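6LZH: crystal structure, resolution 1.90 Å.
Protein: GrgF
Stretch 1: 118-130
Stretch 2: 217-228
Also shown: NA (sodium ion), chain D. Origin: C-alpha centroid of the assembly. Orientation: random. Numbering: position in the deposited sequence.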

# COMPACT_ATOMS: atom_id res chain seq x y z
N GLY A 118 7.13 15.00 -2.90
CA GLY A 118 6.12 15.41 -3.85
C GLY A 118 5.22 14.28 -4.27
O GLY A 118 4.04 14.49 -4.55
N ASN A 119 5.77 13.06 -4.32
CA ASN A 119 4.96 11.87 -4.53
C ASN A 119 3.95 11.72 -3.40
O ASN A 119 2.75 11.60 -3.63
N VAL A 120 4.43 11.77 -2.16
CA VAL A 120 3.55 11.62 -0.99
C VAL A 120 2.53 12.76 -0.92
O VAL A 120 1.37 12.56 -0.54
N THR A 121 2.96 13.98 -1.26
CA THR A 121 2.05 15.13 -1.29
C THR A 121 0.90 14.91 -2.27
O THR A 121 -0.27 15.14 -1.93
N LEU A 122 1.20 14.48 -3.50
CA LEU A 122 0.13 14.23 -4.47
C LEU A 122 -0.81 13.12 -4.00
O LEU A 122 -2.03 13.20 -4.19
N ALA A 123 -0.25 12.07 -3.39
CA ALA A 123 -1.11 10.98 -2.93
C ALA A 123 -2.01 11.44 -1.80
O ALA A 123 -3.19 11.08 -1.75
N ALA A 124 -1.47 12.22 -0.87
CA ALA A 124 -2.30 12.72 0.22
C ALA A 124 -3.41 13.63 -0.31
O ALA A 124 -4.55 13.57 0.15
N ALA A 125 -3.09 14.46 -1.32
CA ALA A 125 -4.11 15.31 -1.93
C ALA A 125 -5.16 14.48 -2.66
O ALA A 125 -6.30 14.92 -2.82
N ALA A 126 -4.78 13.29 -3.11
CA ALA A 126 -5.74 12.41 -3.78
C ALA A 126 -6.85 11.98 -2.82
O ALA A 126 -7.98 11.72 -3.25
N PHE A 127 -6.54 11.87 -1.53
CA PHE A 127 -7.45 11.25 -0.58
C PHE A 127 -8.11 12.24 0.37
O PHE A 127 -9.20 11.93 0.89
N ASP A 128 -7.51 13.40 0.60
CA ASP A 128 -7.91 14.27 1.70
C ASP A 128 -8.45 15.59 1.17
O ASP A 128 -7.69 16.52 0.90
N LYS A 129 -9.78 15.70 1.07
CA LYS A 129 -10.39 16.92 0.55
C LYS A 129 -10.39 18.07 1.56
O LYS A 129 -10.91 19.15 1.23
N ARG A 130 -9.85 17.88 2.77
CA ARG A 130 -9.57 19.01 3.64
C ARG A 130 -8.39 19.84 3.15
O ARG A 130 -8.21 20.97 3.61
N SER A 217 4.35 -2.00 -4.72
CA SER A 217 2.89 -1.96 -4.61
C SER A 217 2.35 -0.54 -4.61
O SER A 217 1.14 -0.35 -4.41
N TRP A 218 3.21 0.45 -4.80
CA TRP A 218 2.83 1.86 -4.76
C TRP A 218 3.05 2.44 -6.14
O TRP A 218 4.18 2.46 -6.64
N ASN A 219 1.97 2.89 -6.77
CA ASN A 219 2.04 3.48 -8.11
C ASN A 219 1.21 4.76 -8.07
O ASN A 219 -0.02 4.70 -8.14
N ILE A 220 1.90 5.89 -7.92
CA ILE A 220 1.25 7.19 -7.81
C ILE A 220 0.35 7.46 -9.02
O ILE A 220 -0.68 8.12 -8.90
N LEU A 221 0.72 6.94 -10.19
CA LEU A 221 -0.11 7.13 -11.38
C LEU A 221 -1.51 6.56 -11.20
O LEU A 221 -2.43 6.98 -11.90
N ASN A 222 -1.70 5.63 -10.26
CA ASN A 222 -3.01 5.02 -10.07
C ASN A 222 -3.96 5.84 -9.21
O ASN A 222 -5.15 5.49 -9.13
N VAL A 223 -3.49 6.90 -8.53
CA VAL A 223 -4.39 7.64 -7.66
C VAL A 223 -4.41 9.13 -7.95
O VAL A 223 -5.27 9.85 -7.43
N VAL A 224 -3.48 9.63 -8.78
CA VAL A 224 -3.44 11.09 -8.98
C VAL A 224 -4.67 11.61 -9.72
O VAL A 224 -5.00 12.80 -9.61
N GLN A 225 -5.39 10.75 -10.44
CA GLN A 225 -6.63 11.19 -11.07
C GLN A 225 -7.69 11.59 -10.05
O GLN A 225 -8.63 12.32 -10.40
N TYR A 226 -7.54 11.17 -8.79
CA TYR A 226 -8.49 11.51 -7.74
C TYR A 226 -8.19 12.83 -7.04
O TYR A 226 -8.95 13.24 -6.16
N ILE A 227 -7.08 13.49 -7.37
CA ILE A 227 -6.81 14.76 -6.71
C ILE A 227 -7.91 15.76 -7.03
O ILE A 227 -8.46 16.41 -6.14
N SER A 228 -8.28 15.87 -8.30
CA SER A 228 -9.29 16.86 -8.66
C SER A 228 -10.59 16.56 -7.91
O SER A 228 -10.99 15.39 -7.81

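Packing of stretch 1, mostly helix, against the irregular stretch 2; 590 Å² is buried, both sides summed. Ile-227 (chi1 m, chi2 t) covers the most surface. Its CA-to-CB bond points sideways, and it lies where the CA atoms come nearest, 3.9 Å between Ala-126 CA and Ile-227 CA. Ile-227 CD1 sits 3.9 Å from Leu-122 CD2, Ile-227 CG1 3.9 Å from Ala-126 CB and Ile-227 CG2 4.1 Å from Ala-125 CB. Asn-119 (chi1 t) starts sideways, but its end reaches stretch 2: Asn-119 OD1 accepts a nearly straight hydrogen bond from Trp-218 NE1 (2.9 Å, 164°) near the plane of the indole, while Asn-119 ND2 donates to water 1 (3.1 Å), which also accepts from Ile-220 N (3.0 Å) and so bridges the stretches. Trp-218 (chi1 t) and Ile-220 (t, p) point toward the helix; Ile-220 CD1 lies 3.7 Å from Ala-123 CB, and Ala-123 CB also meets the indole edge, 3.4 Å from Trp-218 CZ2. Farther along, Val-223 (m) sets CG2 4.0 Å from Ala-126 CB and CG1 4.1 Å from Phe-127 CZ. The partly exposed Lys-129 donates from NZ to Ile-227 O (3.1 Å) and weakly to Tyr-226 O (3.3 Å). Trp-218 O binds the sodium ion NA at 2.2 Å, alongside waters 2, 3 and 4 and one ligand elsewhere in the structure.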

# COMPACT_ATOMS: atom_id res chain seq x y z
CB ASN A 119 5.88 10.66 -4.64
CG ASN A 119 5.13 9.34 -4.86
OD1 ASN A 119 4.29 8.95 -4.07
ND2 ASN A 119 5.48 8.64 -5.94
CB VAL A 120 4.42 11.53 0.27
CG1 VAL A 120 3.62 11.70 1.53
CG2 VAL A 120 5.20 10.22 0.28
CB THR A 121 2.85 16.40 -1.65
OG1 THR A 121 3.68 16.79 -0.54
CG2 THR A 121 1.92 17.59 -1.99
CB LEU A 122 0.74 13.87 -5.83
CG LEU A 122 1.52 15.02 -6.49
CD1 LEU A 122 2.38 14.53 -7.64
CD2 LEU A 122 0.60 16.17 -6.92
CB ALA A 123 -0.25 9.79 -2.48
CB ALA A 124 -1.44 13.45 1.26
CB ALA A 125 -3.47 16.30 -2.90
CB ALA A 126 -5.02 11.18 -4.35
CB PHE A 127 -6.70 10.19 0.25
CG PHE A 127 -6.05 9.12 -0.58
CD1 PHE A 127 -6.73 8.53 -1.63
CD2 PHE A 127 -4.75 8.69 -0.29
CE1 PHE A 127 -6.13 7.53 -2.41
CE2 PHE A 127 -4.16 7.69 -1.05
CZ PHE A 127 -4.86 7.11 -2.12
CB ASP A 128 -6.73 14.49 2.65
CG ASP A 128 -7.12 15.25 3.90
OD1 ASP A 128 -8.33 15.54 4.07
OD2 ASP A 128 -6.21 15.56 4.71
CB LYS A 129 -11.82 16.62 0.08
CG LYS A 129 -11.86 15.67 -1.09
CD LYS A 129 -11.08 16.23 -2.26
CE LYS A 129 -10.62 15.11 -3.19
NZ LYS A 129 -9.15 15.08 -3.38
CB ARG A 130 -9.30 18.54 5.07
CG ARG A 130 -10.44 17.68 5.67
CD ARG A 130 -10.00 17.03 6.97
NE ARG A 130 -8.81 16.21 6.76
CZ ARG A 130 -8.03 15.76 7.74
NH1 ARG A 130 -8.34 16.02 9.02
NH2 ARG A 130 -6.96 15.04 7.44
CB SER A 217 2.42 -2.68 -3.35
OG SER A 217 3.06 -2.16 -2.19
CB TRP A 218 3.65 2.60 -3.70
CG TRP A 218 3.26 4.03 -3.55
CD1 TRP A 218 3.91 5.11 -4.08
CD2 TRP A 218 2.13 4.54 -2.84
NE1 TRP A 218 3.24 6.27 -3.74
CE2 TRP A 218 2.16 5.95 -2.97
CE3 TRP A 218 1.11 3.95 -2.09
CZ2 TRP A 218 1.20 6.77 -2.38
CZ3 TRP A 218 0.14 4.77 -1.50
CH2 TRP A 218 0.20 6.17 -1.64
CB ASN A 219 1.53 2.52 -9.18
CG ASN A 219 1.60 3.12 -10.57
OD1 ASN A 219 2.07 4.26 -10.75
ND2 ASN A 219 1.15 2.36 -11.56
CB ILE A 220 2.32 8.29 -7.62
CG1 ILE A 220 1.68 9.63 -7.27
CG2 ILE A 220 3.24 8.41 -8.82
CD1 ILE A 220 0.81 9.55 -6.03
CB LEU A 221 0.55 6.48 -12.60
CG LEU A 221 1.89 7.03 -13.09
CD1 LEU A 221 2.29 6.39 -14.41
CD2 LEU A 221 1.85 8.53 -13.23
CB ASN A 222 -2.85 3.65 -9.43
CG ASN A 222 -2.45 2.57 -10.44
OD1 ASN A 222 -2.48 1.38 -10.12
ND2 ASN A 222 -2.10 2.98 -11.65
CB VAL A 223 -4.07 7.37 -6.17
CG1 VAL A 223 -3.95 5.86 -5.89
CG2 VAL A 223 -2.81 8.12 -5.72
CB VAL A 224 -2.15 11.53 -9.70
CG1 VAL A 224 -0.96 11.35 -8.79
CG2 VAL A 224 -1.98 10.80 -11.05
CB GLN A 225 -7.18 10.11 -12.01
CG GLN A 225 -7.74 8.90 -11.31
CD GLN A 225 -6.72 7.78 -11.18
OE1 GLN A 225 -5.50 8.04 -11.06
NE2 GLN A 225 -7.19 6.53 -11.24
CB TYR A 226 -8.55 10.40 -6.69
CG TYR A 226 -8.88 9.02 -7.25
CD1 TYR A 226 -9.98 8.82 -8.06
CD2 TYR A 226 -8.09 7.94 -6.94
CE1 TYR A 226 -10.29 7.57 -8.55
CE2 TYR A 226 -8.39 6.67 -7.43
CZ TYR A 226 -9.49 6.50 -8.24
OH TYR A 226 -9.79 5.24 -8.72
CB ILE A 227 -5.42 15.28 -7.11
CG1 ILE A 227 -4.33 14.31 -6.63
CG2 ILE A 227 -5.22 16.71 -6.58
CD1 ILE A 227 -2.97 14.56 -7.26
CB SER A 228 -9.54 16.88 -10.17
OG SER A 228 -10.72 17.60 -10.49
NA NA D . 6.24 2.11 -7.21
O HOH W 1 4.85 5.94 -7.41
O HOH W 2 5.19 0.43 -8.58
O HOH W 3 6.36 3.22 -9.56
O HOH W 4 7.20 4.19 -6.26